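Probable transcriptional regulator, AsnC family (Thermus thermophilus, PDB 2DJW) is a stand-alone RAM-domain protein of uncertain function that binds zinc and may take part in sequence-specific DNA binding. Local coordinates at residues 44-49 with 71-76. Sequence-based numbering, arbitrary orientation.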
loop_
_atom_site.group_PDB
_atom_site.type_symbol
_atom_site.label_atom_id
_atom_site.label_comp_id
_atom_site.label_asym_id
_atom_site.label_seq_id
_atom_site.Cartn_x
_atom_site.Cartn_y
_atom_site.Cartn_z
ATOM N N VAL A 44 7.631 17.988 18.435
ATOM C CA VAL A 44 8.776 18.874 18.366
ATOM C C VAL A 44 8.309 20.344 18.201
ATOM O O VAL A 44 7.228 20.608 17.662
ATOM C CB VAL A 44 9.740 18.455 17.196
ATOM C CG1 VAL A 44 11.011 19.225 17.243
ATOM C CG2 VAL A 44 10.106 16.970 17.271
ATOM N N ARG A 45 9.118 21.285 18.691
ATOM C CA ARG A 45 8.860 22.721 18.522
ATOM C C ARG A 45 10.087 23.320 17.904
ATOM O O ARG A 45 11.183 23.153 18.443
ATOM C CB ARG A 45 8.603 23.404 19.872
ATOM C CG ARG A 45 7.566 22.720 20.752
ATOM C CD ARG A 45 6.168 22.841 20.200
ATOM N NE ARG A 45 5.212 22.487 21.240
ATOM C CZ ARG A 45 3.906 22.370 21.064
ATOM N NH1 ARG A 45 3.377 22.574 19.864
ATOM N NH2 ARG A 45 3.130 22.042 22.093
ATOM N N LEU A 46 9.925 23.998 16.773
ATOM C CA LEU A 46 11.081 24.497 16.022
ATOM C C LEU A 46 11.156 26.017 15.902
ATOM O O LEU A 46 10.139 26.683 15.714
ATOM C CB LEU A 46 11.122 23.872 14.623
ATOM C CG LEU A 46 10.944 22.352 14.502
ATOM C CD1 LEU A 46 10.398 21.993 13.129
ATOM C CD2 LEU A 46 12.274 21.644 14.786
ATOM N N LYS A 47 12.376 26.550 15.992
ATOM C CA LYS A 47 12.647 27.963 15.692
ATOM C C LYS A 47 12.359 28.277 14.220
ATOM O O LYS A 47 11.744 29.289 13.907
ATOM C CB LYS A 47 14.099 28.336 16.060
ATOM C CG LYS A 47 14.684 29.553 15.280
ATOM C CD LYS A 47 14.057 30.915 15.695
ATOM C CE LYS A 47 13.771 31.837 14.483
ATOM N NZ LYS A 47 14.989 32.228 13.683
ATOM N N ASP A 48 12.826 27.420 13.319
ATOM C CA ASP A 48 12.530 27.565 11.902
ATOM C C ASP A 48 12.431 26.190 11.303
ATOM O O ASP A 48 12.646 25.213 12.009
ATOM C CB ASP A 48 13.575 28.420 11.161
ATOM C CG ASP A 48 14.978 28.273 11.717
ATOM O OD1 ASP A 48 15.417 27.143 12.005
ATOM O OD2 ASP A 48 15.650 29.315 11.866
ATOM N N VAL A 49 12.094 26.109 10.018
ATOM C CA VAL A 49 11.996 24.824 9.338
ATOM C C VAL A 49 13.333 24.117 9.390
ATOM O O VAL A 49 13.382 22.932 9.674
ATOM C CB VAL A 49 11.608 24.934 7.838
ATOM C CG1 VAL A 49 10.711 23.771 7.456
ATOM C CG2 VAL A 49 10.914 26.214 7.563
ATOM N N THR A 71 7.849 12.880 9.104
ATOM C CA THR A 71 7.578 14.163 9.748
ATOM C C THR A 71 6.345 14.856 9.154
ATOM O O THR A 71 6.263 15.086 7.929
ATOM C CB THR A 71 8.783 15.103 9.686
ATOM O OG1 THR A 71 9.904 14.462 10.285
ATOM C CG2 THR A 71 8.517 16.413 10.447
ATOM N N LEU A 72 5.406 15.165 10.052
ATOM C CA LEU A 72 4.185 15.901 9.727
ATOM C C LEU A 72 4.387 17.319 10.225
ATOM O O LEU A 72 4.237 17.568 11.415
ATOM C CB LEU A 72 2.972 15.262 10.414
ATOM C CG LEU A 72 2.288 13.986 9.869
ATOM C CD1 LEU A 72 3.111 13.070 8.995
ATOM C CD2 LEU A 72 1.616 13.183 10.960
ATOM N N LEU A 73 4.741 18.240 9.331
ATOM C CA LEU A 73 5.025 19.603 9.748
ATOM C C LEU A 73 3.808 20.543 9.719
ATOM O O LEU A 73 3.166 20.717 8.702
ATOM C CB LEU A 73 6.210 20.194 8.955
ATOM C CG LEU A 73 6.602 21.606 9.415
ATOM C CD1 LEU A 73 8.057 21.776 9.688
ATOM C CD2 LEU A 73 6.084 22.749 8.485
ATOM N N ALA A 74 3.531 21.174 10.846
ATOM C CA ALA A 74 2.353 22.045 10.996
ATOM C C ALA A 74 2.623 23.441 10.463
ATOM O O ALA A 74 3.475 24.175 10.998
ATOM C CB ALA A 74 1.922 22.112 12.456
ATOM N N PHE A 75 1.893 23.813 9.413
ATOM C CA PHE A 75 2.056 25.149 8.868
ATOM C C PHE A 75 0.957 26.147 9.326
ATOM O O PHE A 75 1.149 27.365 9.290
ATOM C CB PHE A 75 2.246 25.109 7.347
ATOM C CG PHE A 75 1.155 24.394 6.590
ATOM C CD1 PHE A 75 0.004 25.075 6.190
ATOM C CD2 PHE A 75 1.310 23.057 6.211
ATOM C CE1 PHE A 75 -0.978 24.434 5.462
ATOM C CE2 PHE A 75 0.333 22.406 5.491
ATOM C CZ PHE A 75 -0.818 23.095 5.116
ATOM N N ARG A 76 -0.166 25.612 9.804
ATOM C CA ARG A 76 -1.233 26.445 10.332
ATOM C C ARG A 76 -1.905 25.845 11.562
ATOM O O ARG A 76 -2.344 24.698 11.533
ATOM C CB ARG A 76 -2.268 26.737 9.239
ATOM C CG ARG A 76 -3.191 27.858 9.611
ATOM C CD ARG A 76 -4.491 27.726 8.875
ATOM N NE ARG A 76 -5.597 28.403 9.560
ATOM C CZ ARG A 76 -6.671 28.871 8.936
ATOM N NH1 ARG A 76 -6.783 28.755 7.617
ATOM N NH2 ARG A 76 -7.637 29.448 9.638
#
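Leu46 and Val49 meet Leu73 at one end of the four-stranded antiparallel sheet of this RAM domain, a beta-alpha-beta-beta-alpha-beta, ferredoxin-like fold of the Lrp/AsnC ligand-binding family. Strands 40-46 and 66-77 are not neighbours: strand 2-10 runs between them, bonding through its backbone to Leu46 on one flank and to Ala74 on the other. Side chains therefore bridge the gap; even the nearest CA atoms across it, those of Val49 and Leu73, are 8.7 Å apart. The packed part is small, burying 93 Å² in all, and converges on a single methyl, CD1 of Leu73. With CG anti to the backbone N (chi1 -177°), Leu73 carries this methyl to both partners; the Val49 side chain crosses it at about a right angle. Leu52 and Val55 pack on Leu46, while Val49 and Leu73 each also meet their counterparts in a third subunit. Val49 directly precedes Glu50, a zinc ligand seen in a structure of this protein. Lys47 is exposed and Asp48 partly exposed, and neither touches segment 71-76; Lys47 NZ stands 3.5 Å from Asp48 OD2 in a salt bridge whose hydrogen bond is weak. Within the cluster, Leu73 CD1 stands 4.2 Å from Leu46 CD1 and 4.0 Å from Val49 CG1.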